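Long-range contact in CHAD domain (Ricinus communis, PDB 6QV5), which probably binds inorganic polyphosphate through its all-helical CHAD domain and also carries a bound zinc ion: residues P54-R68 and I88-D102. Numbering follows the deposited sequence.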
ATOM      1  N   PRO A  54      -9.796 -12.639   0.900  1.00 61.85           N
ATOM      2  CA  PRO A  54      -8.889 -11.649   0.290  1.00 61.50           C
ATOM      3  C   PRO A  54      -8.788 -10.317   1.034  1.00 64.29           C
ATOM      4  O   PRO A  54      -7.723  -9.704   1.014  1.00 63.79           O
ATOM      5  CB  PRO A  54      -9.448 -11.477  -1.126  1.00 63.36           C
ATOM      6  CG  PRO A  54     -10.881 -11.829  -1.013  1.00 67.85           C
ATOM      7  CD  PRO A  54     -10.983 -12.881   0.052  1.00 63.41           C
ATOM      8  N   GLU A  55      -9.882  -9.878   1.690  1.00 60.15           N
ATOM      9  CA  GLU A  55      -9.953  -8.616   2.434  1.00 59.47           C
ATOM     10  C   GLU A  55      -9.054  -8.600   3.679  1.00 62.24           C
ATOM     11  O   GLU A  55      -8.433  -7.571   3.960  1.00 61.67           O
ATOM     12  CB  GLU A  55     -11.416  -8.261   2.774  1.00 60.78           C
ATOM     13  CG  GLU A  55     -11.638  -6.868   3.359  1.00 70.93           C
ATOM     14  CD  GLU A  55     -11.122  -5.668   2.581  1.00 88.12           C
ATOM     15  OE1 GLU A  55     -11.167  -5.689   1.330  1.00 80.51           O
ATOM     16  OE2 GLU A  55     -10.682  -4.694   3.233  1.00 81.05           O
ATOM     17  N   THR A  56      -8.977  -9.735   4.407  1.00 57.96           N
ATOM     18  CA  THR A  56      -8.142  -9.889   5.609  1.00 57.26           C
ATOM     19  C   THR A  56      -6.662  -9.744   5.240  1.00 59.32           C
ATOM     20  O   THR A  56      -5.915  -9.076   5.955  1.00 58.62           O
ATOM     21  CB  THR A  56      -8.436 -11.219   6.319  1.00 66.50           C
ATOM     22  OG1 THR A  56      -8.097 -12.303   5.454  1.00 67.03           O
ATOM     23  CG2 THR A  56      -9.889 -11.343   6.769  1.00 65.62           C
ATOM     24  N   LEU A  57      -6.260 -10.346   4.096  1.00 54.60           N
ATOM     25  CA  LEU A  57      -4.907 -10.275   3.541  1.00 53.66           C
ATOM     26  C   LEU A  57      -4.634  -8.851   3.024  1.00 56.26           C
ATOM     27  O   LEU A  57      -3.536  -8.329   3.233  1.00 55.24           O
ATOM     28  CB  LEU A  57      -4.739 -11.326   2.424  1.00 53.49           C
ATOM     29  CG  LEU A  57      -3.459 -11.294   1.572  1.00 58.05           C
ATOM     30  CD1 LEU A  57      -2.233 -11.718   2.370  1.00 58.22           C
ATOM     31  CD2 LEU A  57      -3.609 -12.175   0.351  1.00 60.37           C
ATOM     32  N   HIS A  58      -5.641  -8.229   2.365  1.00 52.50           N
ATOM     33  CA  HIS A  58      -5.569  -6.862   1.840  1.00 52.12           C
ATOM     34  C   HIS A  58      -5.312  -5.876   2.983  1.00 54.34           C
ATOM     35  O   HIS A  58      -4.394  -5.063   2.880  1.00 53.91           O
ATOM     36  CB  HIS A  58      -6.854  -6.500   1.064  1.00 53.16           C
ATOM     37  CG  HIS A  58      -6.898  -5.099   0.524  1.00 56.80           C
ATOM     38  ND1 HIS A  58      -8.087  -4.394   0.462  1.00 58.73           N
ATOM     39  CD2 HIS A  58      -5.902  -4.318   0.038  1.00 58.67           C
ATOM     40  CE1 HIS A  58      -7.779  -3.216  -0.058  1.00 58.23           C
ATOM     41  NE2 HIS A  58      -6.476  -3.123  -0.324  1.00 58.54           N
ATOM     42  N   GLN A  59      -6.085  -5.989   4.082  1.00 49.85           N
ATOM     43  CA  GLN A  59      -5.939  -5.141   5.264  1.00 49.43           C
ATOM     44  C   GLN A  59      -4.580  -5.297   5.945  1.00 52.92           C
ATOM     45  O   GLN A  59      -4.019  -4.300   6.398  1.00 52.53           O
ATOM     46  CB  GLN A  59      -7.093  -5.354   6.258  1.00 50.73           C
ATOM     47  CG  GLN A  59      -8.426  -4.728   5.820  1.00 62.80           C
ATOM     48  CD  GLN A  59      -8.326  -3.259   5.469  1.00 78.67           C
ATOM     49  OE1 GLN A  59      -7.827  -2.435   6.242  1.00 73.62           O
ATOM     50  NE2 GLN A  59      -8.799  -2.899   4.287  1.00 70.32           N
ATOM     51  N   MET A  60      -4.037  -6.534   5.986  1.00 49.40           N
ATOM     52  CA  MET A  60      -2.725  -6.800   6.583  1.00 49.04           C
ATOM     53  C   MET A  60      -1.600  -6.210   5.729  1.00 53.38           C
ATOM     54  O   MET A  60      -0.655  -5.646   6.282  1.00 52.89           O
ATOM     55  CB  MET A  60      -2.504  -8.299   6.835  1.00 50.98           C
ATOM     56  CG  MET A  60      -1.468  -8.562   7.905  1.00 54.17           C
ATOM     57  SD  MET A  60      -1.083 -10.307   8.151  1.00 57.88           S
ATOM     58  CE  MET A  60      -0.072 -10.193   9.571  1.00 54.52           C
ATOM     59  N   ARG A  61      -1.718  -6.322   4.389  1.00 50.47           N
ATOM     60  CA  ARG A  61      -0.760  -5.777   3.423  1.00 50.67           C
ATOM     61  C   ARG A  61      -0.724  -4.248   3.506  1.00 54.63           C
ATOM     62  O   ARG A  61       0.364  -3.667   3.502  1.00 54.01           O
ATOM     63  CB  ARG A  61      -1.086  -6.255   1.986  1.00 51.41           C
ATOM     64  CG  ARG A  61      -0.127  -5.752   0.892  1.00 60.47           C
ATOM     65  CD  ARG A  61       1.275  -6.316   1.047  1.00 68.45           C
ATOM     66  NE  ARG A  61       2.261  -5.586   0.249  1.00 74.26           N
ATOM     67  CZ  ARG A  61       3.125  -4.705   0.745  1.00 85.57           C
ATOM     68  NH1 ARG A  61       3.133  -4.429   2.044  1.00 70.39           N
ATOM     69  NH2 ARG A  61       3.990  -4.095  -0.053  1.00 71.94           N
ATOM     70  N   VAL A  62      -1.914  -3.610   3.608  1.00 51.62           N
ATOM     71  CA  VAL A  62      -2.081  -2.155   3.740  1.00 51.44           C
ATOM     72  C   VAL A  62      -1.428  -1.680   5.050  1.00 55.10           C
ATOM     73  O   VAL A  62      -0.738  -0.659   5.051  1.00 54.66           O
ATOM     74  CB  VAL A  62      -3.570  -1.717   3.582  1.00 55.35           C
ATOM     75  CG1 VAL A  62      -3.815  -0.296   4.093  1.00 55.02           C
ATOM     76  CG2 VAL A  62      -4.023  -1.844   2.130  1.00 55.11           C
ATOM     77  N   GLY A  63      -1.601  -2.466   6.117  1.00 51.40           N
ATOM     78  CA  GLY A  63      -1.013  -2.215   7.430  1.00 51.09           C
ATOM     79  C   GLY A  63       0.502  -2.168   7.396  1.00 54.86           C
ATOM     80  O   GLY A  63       1.109  -1.331   8.070  1.00 54.39           O
ATOM     81  N   VAL A  64       1.120  -3.068   6.599  1.00 51.65           N
ATOM     82  CA  VAL A  64       2.571  -3.156   6.399  1.00 51.82           C
ATOM     83  C   VAL A  64       3.047  -1.919   5.620  1.00 56.90           C
ATOM     84  O   VAL A  64       4.051  -1.312   6.001  1.00 56.90           O
ATOM     85  CB  VAL A  64       2.993  -4.505   5.744  1.00 55.73           C
ATOM     86  CG1 VAL A  64       4.466  -4.507   5.332  1.00 55.53           C
ATOM     87  CG2 VAL A  64       2.709  -5.677   6.680  1.00 55.57           C
ATOM     88  N   ARG A  65       2.295  -1.528   4.565  1.00 54.09           N
ATOM     89  CA  ARG A  65       2.572  -0.346   3.741  1.00 54.40           C
ATOM     90  C   ARG A  65       2.483   0.939   4.564  1.00 59.17           C
ATOM     91  O   ARG A  65       3.343   1.809   4.418  1.00 59.27           O
ATOM     92  CB  ARG A  65       1.611  -0.269   2.548  1.00 54.43           C
ATOM     93  CG  ARG A  65       2.099  -1.015   1.326  1.00 64.69           C
ATOM     94  CD  ARG A  65       1.423  -0.490   0.077  1.00 73.82           C
ATOM     95  NE  ARG A  65       1.428  -1.481  -0.998  1.00 82.45           N
ATOM     96  CZ  ARG A  65       0.453  -2.359  -1.210  1.00 97.93           C
ATOM     97  NH1 ARG A  65      -0.618  -2.374  -0.427  1.00 86.41           N
ATOM     98  NH2 ARG A  65       0.539  -3.224  -2.211  1.00 84.33           N
ATOM     99  N   ARG A  66       1.452   1.044   5.437  1.00 55.89           N
ATOM    100  CA  ARG A  66       1.219   2.182   6.337  1.00 55.65           C
ATOM    101  C   ARG A  66       2.369   2.317   7.335  1.00 60.55           C
ATOM    102  O   ARG A  66       2.797   3.434   7.619  1.00 60.10           O
ATOM    103  CB  ARG A  66      -0.114   2.027   7.089  1.00 54.23           C
ATOM    104  CG  ARG A  66      -1.334   2.395   6.261  1.00 58.95           C
ATOM    105  CD  ARG A  66      -2.635   2.163   7.005  1.00 63.08           C
ATOM    106  NE  ARG A  66      -2.883   3.195   8.012  1.00 68.25           N
ATOM    107  CZ  ARG A  66      -2.810   3.001   9.324  1.00 83.24           C
ATOM    108  NH1 ARG A  66      -3.045   4.001  10.162  1.00 70.61           N
ATOM    109  NH2 ARG A  66      -2.506   1.804   9.812  1.00 71.85           N
ATOM    110  N   LEU A  67       2.878   1.175   7.842  1.00 58.07           N
ATOM    111  CA  LEU A  67       3.996   1.112   8.781  1.00 58.38           C
ATOM    112  C   LEU A  67       5.294   1.596   8.121  1.00 63.84           C
ATOM    113  O   LEU A  67       6.006   2.404   8.718  1.00 63.34           O
ATOM    114  CB  LEU A  67       4.153  -0.322   9.332  1.00 58.35           C
ATOM    115  CG  LEU A  67       5.291  -0.572  10.333  1.00 62.84           C
ATOM    116  CD1 LEU A  67       4.924  -0.094  11.733  1.00 62.94           C
ATOM    117  CD2 LEU A  67       5.663  -2.039  10.369  1.00 65.03           C
ATOM    118  N   ARG A  68       5.584   1.119   6.890  1.00 62.06           N
ATOM    119  CA  ARG A  68       6.779   1.492   6.130  1.00 62.75           C
ATOM    120  C   ARG A  68       6.807   2.990   5.799  1.00 68.11           C
ATOM    121  O   ARG A  68       7.863   3.614   5.928  1.00 67.94           O
ATOM    122  CB  ARG A  68       6.921   0.641   4.861  1.00 63.82           C
ATOM    123  CG  ARG A  68       8.373   0.443   4.447  1.00 77.22           C
ATOM    124  CD  ARG A  68       8.528   0.236   2.955  1.00 90.68           C
ATOM    125  NE  ARG A  68       8.242  -1.140   2.549  1.00101.46           N
ATOM    126  CZ  ARG A  68       9.153  -2.106   2.464  1.00115.97           C
ATOM    127  NH1 ARG A  68      10.422  -1.860   2.768  1.00102.64           N
ATOM    128  NH2 ARG A  68       8.802  -3.324   2.073  1.00102.95           N
ATOM    129  N   ILE A  88      10.956  -6.054   7.553  1.00 69.26           N
ATOM    130  CA  ILE A  88       9.733  -5.360   7.120  1.00 68.51           C
ATOM    131  C   ILE A  88       9.581  -5.558   5.603  1.00 70.79           C
ATOM    132  O   ILE A  88       8.477  -5.833   5.127  1.00 70.29           O
ATOM    133  CB  ILE A  88       9.732  -3.862   7.557  1.00 71.60           C
ATOM    134  CG1 ILE A  88       9.525  -3.739   9.084  1.00 72.05           C
ATOM    135  CG2 ILE A  88       8.672  -3.032   6.801  1.00 72.27           C
ATOM    136  CD1 ILE A  88      10.158  -2.515   9.726  1.00 79.30           C
ATOM    137  N   SER A  89      10.710  -5.468   4.865  1.00 66.21           N
ATOM    138  CA  SER A  89      10.782  -5.678   3.418  1.00 65.41           C
ATOM    139  C   SER A  89      10.442  -7.128   3.065  1.00 67.01           C
ATOM    140  O   SER A  89       9.773  -7.364   2.061  1.00 66.61           O
ATOM    141  CB  SER A  89      12.162  -5.303   2.887  1.00 69.53           C
ATOM    142  OG  SER A  89      12.416  -3.921   3.076  1.00 79.50           O
ATOM    143  N   TRP A  90      10.874  -8.087   3.915  1.00 61.65           N
ATOM    144  CA  TRP A  90      10.596  -9.517   3.769  1.00 60.46           C
ATOM    145  C   TRP A  90       9.098  -9.781   3.969  1.00 63.18           C
ATOM    146  O   TRP A  90       8.498 -10.491   3.163  1.00 63.09           O
ATOM    147  CB  TRP A  90      11.459 -10.344   4.747  1.00 58.78           C
ATOM    148  CG  TRP A  90      10.936 -11.724   5.028  1.00 59.45           C
ATOM    149  CD1 TRP A  90      11.025 -12.817   4.219  1.00 62.26           C
ATOM    150  CD2 TRP A  90      10.229 -12.147   6.201  1.00 59.13           C
ATOM    151  NE1 TRP A  90      10.418 -13.899   4.815  1.00 61.64           N
ATOM    152  CE2 TRP A  90       9.918 -13.515   6.032  1.00 62.99           C
ATOM    153  CE3 TRP A  90       9.817 -11.500   7.379  1.00 60.31           C
ATOM    154  CZ2 TRP A  90       9.227 -14.250   7.002  1.00 62.28           C
ATOM    155  CZ3 TRP A  90       9.126 -12.226   8.335  1.00 61.76           C
ATOM    156  CH2 TRP A  90       8.843 -13.586   8.146  1.00 62.41           C
ATOM    157  N   LEU A  91       8.500  -9.193   5.030  1.00 58.61           N
ATOM    158  CA  LEU A  91       7.076  -9.311   5.360  1.00 57.84           C
ATOM    159  C   LEU A  91       6.195  -8.696   4.259  1.00 61.21           C
ATOM    160  O   LEU A  91       5.154  -9.264   3.922  1.00 60.76           O
ATOM    161  CB  LEU A  91       6.791  -8.669   6.736  1.00 57.64           C
ATOM    162  CG  LEU A  91       5.343  -8.665   7.258  1.00 61.85           C
ATOM    163  CD1 LEU A  91       4.815 -10.075   7.468  1.00 61.80           C
ATOM    164  CD2 LEU A  91       5.236  -7.878   8.546  1.00 63.72           C
ATOM    165  N   GLY A  92       6.639  -7.563   3.708  1.00 57.33           N
ATOM    166  CA  GLY A  92       5.961  -6.858   2.627  1.00 56.94           C
ATOM    167  C   GLY A  92       5.948  -7.651   1.335  1.00 60.50           C
ATOM    168  O   GLY A  92       4.948  -7.644   0.615  1.00 60.00           O
ATOM    169  N   THR A  93       7.058  -8.361   1.049  1.00 57.06           N
ATOM    170  CA  THR A  93       7.232  -9.216  -0.132  1.00 56.83           C
ATOM    171  C   THR A  93       6.375 -10.487  -0.007  1.00 60.36           C
ATOM    172  O   THR A  93       5.752 -10.891  -0.990  1.00 60.24           O
ATOM    173  CB  THR A  93       8.734  -9.503  -0.357  1.00 65.45           C
ATOM    174  OG1 THR A  93       9.427  -8.260  -0.496  1.00 65.73           O
ATOM    175  CG2 THR A  93       9.003 -10.372  -1.584  1.00 63.75           C
ATOM    176  N   GLU A  94       6.336 -11.103   1.195  1.00 56.36           N
ATOM    177  CA  GLU A  94       5.561 -12.321   1.459  1.00 56.04           C
ATOM    178  C   GLU A  94       4.053 -12.100   1.328  1.00 59.66           C
ATOM    179  O   GLU A  94       3.386 -12.884   0.650  1.00 59.70           O
ATOM    180  CB  GLU A  94       5.918 -12.943   2.825  1.00 57.38           C
ATOM    181  CG  GLU A  94       7.310 -13.557   2.908  1.00 67.19           C
ATOM    182  CD  GLU A  94       7.662 -14.612   1.875  1.00 85.29           C
ATOM    183  OE1 GLU A  94       6.931 -15.625   1.779  1.00 81.16           O
ATOM    184  OE2 GLU A  94       8.678 -14.428   1.167  1.00 76.36           O
ATOM    185  N   LEU A  95       3.526 -11.030   1.952  1.00 55.48           N
ATOM    186  CA  LEU A  95       2.102 -10.683   1.889  1.00 55.02           C
ATOM    187  C   LEU A  95       1.740 -10.075   0.533  1.00 58.34           C
ATOM    188  O   LEU A  95       0.619 -10.265   0.064  1.00 57.59           O
ATOM    189  CB  LEU A  95       1.698  -9.724   3.026  1.00 54.99           C
ATOM    190  CG  LEU A  95       1.804 -10.246   4.469  1.00 59.59           C
ATOM    191  CD1 LEU A  95       1.662  -9.111   5.455  1.00 59.71           C
ATOM    192  CD2 LEU A  95       0.753 -11.314   4.768  1.00 61.69           C
ATOM    193  N   GLY A  96       2.694  -9.358  -0.066  1.00 54.98           N
ATOM    194  CA  GLY A  96       2.560  -8.709  -1.367  1.00 54.91           C
ATOM    195  C   GLY A  96       2.365  -9.681  -2.508  1.00 59.17           C
ATOM    196  O   GLY A  96       1.512  -9.449  -3.368  1.00 58.78           O
ATOM    197  N   ALA A  97       3.143 -10.786  -2.509  1.00 56.09           N
ATOM    198  CA  ALA A  97       3.070 -11.854  -3.510  1.00 55.83           C
ATOM    199  C   ALA A  97       1.700 -12.538  -3.461  1.00 58.96           C
ATOM    200  O   ALA A  97       1.127 -12.820  -4.512  1.00 58.45           O
ATOM    201  CB  ALA A  97       4.177 -12.874  -3.277  1.00 56.59           C
ATOM    202  N   ALA A  98       1.168 -12.771  -2.239  1.00 54.90           N
ATOM    203  CA  ALA A  98      -0.145 -13.380  -2.024  1.00 54.39           C
ATOM    204  C   ALA A  98      -1.265 -12.425  -2.464  1.00 57.99           C
ATOM    205  O   ALA A  98      -2.251 -12.876  -3.050  1.00 57.57           O
ATOM    206  CB  ALA A  98      -0.313 -13.768  -0.564  1.00 55.00           C
ATOM    207  N   ARG A  99      -1.086 -11.107  -2.216  1.00 54.18           N
ATOM    208  CA  ARG A  99      -2.028 -10.052  -2.599  1.00 53.75           C
ATOM    209  C   ARG A  99      -2.080  -9.887  -4.125  1.00 58.09           C
ATOM    210  O   ARG A  99      -3.177  -9.834  -4.682  1.00 57.24           O
ATOM    211  CB  ARG A  99      -1.686  -8.720  -1.886  1.00 53.03           C
ATOM    212  CG  ARG A  99      -2.560  -7.510  -2.259  1.00 58.81           C
ATOM    213  CD  ARG A  99      -4.008  -7.639  -1.817  1.00 62.59           C
ATOM    214  NE  ARG A  99      -4.831  -6.543  -2.332  1.00 65.63           N
ATOM    215  CZ  ARG A  99      -6.148  -6.602  -2.499  1.00 76.82           C
ATOM    216  NH1 ARG A  99      -6.813  -7.714  -2.206  1.00 62.94           N
ATOM    217  NH2 ARG A  99      -6.810  -5.555  -2.970  1.00 63.75           N
ATOM    218  N   ASP A 100      -0.899  -9.833  -4.789  1.00 55.67           N
ATOM    219  CA  ASP A 100      -0.749  -9.706  -6.246  1.00 56.04           C
ATOM    220  C   ASP A 100      -1.536 -10.779  -7.007  1.00 60.86           C
ATOM    221  O   ASP A 100      -2.222 -10.453  -7.978  1.00 60.64           O
ATOM    222  CB  ASP A 100       0.739  -9.759  -6.654  1.00 58.05           C
ATOM    223  CG  ASP A 100       1.554  -8.503  -6.381  1.00 69.86           C
ATOM    224  OD1 ASP A 100       0.966  -7.492  -5.930  1.00 70.75           O
ATOM    225  OD2 ASP A 100       2.781  -8.530  -6.621  1.00 76.31           O
ATOM    226  N   TRP A 101      -1.458 -12.044  -6.549  1.00 57.92           N
ATOM    227  CA  TRP A 101      -2.170 -13.167  -7.158  1.00 58.25           C
ATOM    228  C   TRP A 101      -3.671 -13.144  -6.873  1.00 63.05           C
ATOM    229  O   TRP A 101      -4.446 -13.644  -7.688  1.00 62.79           O
ATOM    230  CB  TRP A 101      -1.532 -14.507  -6.771  1.00 57.12           C
ATOM    231  CG  TRP A 101      -0.279 -14.789  -7.541  1.00 58.18           C
ATOM    232  CD1 TRP A 101       0.994 -14.460  -7.184  1.00 61.10           C
ATOM    233  CD2 TRP A 101      -0.193 -15.367  -8.851  1.00 58.13           C
ATOM    234  NE1 TRP A 101       1.876 -14.842  -8.167  1.00 60.65           N
ATOM    235  CE2 TRP A 101       1.174 -15.395  -9.206  1.00 62.11           C
ATOM    236  CE3 TRP A 101      -1.137 -15.896  -9.748  1.00 59.39           C
ATOM    237  CZ2 TRP A 101       1.621 -15.930 -10.421  1.00 61.44           C
ATOM    238  CZ3 TRP A 101      -0.693 -16.428 -10.949  1.00 60.92           C
ATOM    239  CH2 TRP A 101       0.670 -16.439 -11.277  1.00 61.58           C
ATOM    240  N   ASP A 102      -4.081 -12.546  -5.740  1.00 60.45           N
ATOM    241  CA  ASP A 102      -5.492 -12.416  -5.369  1.00 60.76           C
ATOM    242  C   ASP A 102      -6.186 -11.321  -6.189  1.00 64.64           C
ATOM    243  O   ASP A 102      -7.361 -11.475  -6.525  1.00 63.94           O
ATOM    244  CB  ASP A 102      -5.647 -12.152  -3.861  1.00 62.93           C
ATOM    245  CG  ASP A 102      -6.423 -13.212  -3.091  1.00 75.56           C
ATOM    246  OD1 ASP A 102      -6.941 -14.160  -3.731  1.00 76.39           O
ATOM    247  OD2 ASP A 102      -6.517 -13.093  -1.851  1.00 81.85           O
TER
HETATM  248  O   HOH W   1      -6.084 -10.197  -1.091  1.00 47.11           O
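R99 lays its guanidinium flat on the imidazole of H58 where two helices of the CHAD domain's helical bundle, 54-68 and 88-102, run roughly antiparallel with axes 9.5 Å apart at closest approach. The R99 chain is worth following outward. CG stands anti to the backbone N, and a bend at chi2 (67°) turns the rest over helix 54-68. CB and CG both run alongside CG of R61, each 4.4 Å from it, and CD passes over CA of H58. From there NE and CZ lie above CD2 of H58, and NH2 sits over the ring at 3.4 Å from CD2, the two planes 17° apart. NH1 overhangs CB of H58 and donates to a water 2.8 Å away, which lies at the edge of the guanidinium, in its plane. That water donates to P54 O, in the first turn of helix 54-73, and to D102 OD2, within helix 82-108. At the ring's edge and in its plane, ND1 of H58 points to E55 OE1 in a long, weak bond.

Next to this polar end, toward R68 and I88, the packing is knobs-into-holes. L57 fits among L95, A98, R99 and D102, its CD2 3.8 Å from CB of A98; L95 answers by entering the hole between L57, M60, R61 and V64. Next along, V64 presses CG2 on L91 CD2 and L95 CD1, while its CG1 meets CA of G92. Helix 147-163 supports the same apolar layer, with Y149 against M60 and L91. R61 passes beside G96 and places its guanidinium face over G92 O, without a hydrogen bond. At the far end, R68 bends at chi3 and NH1 donates almost straight (165°) to S89 OG, 2.9 Å away and near the guanidinium plane.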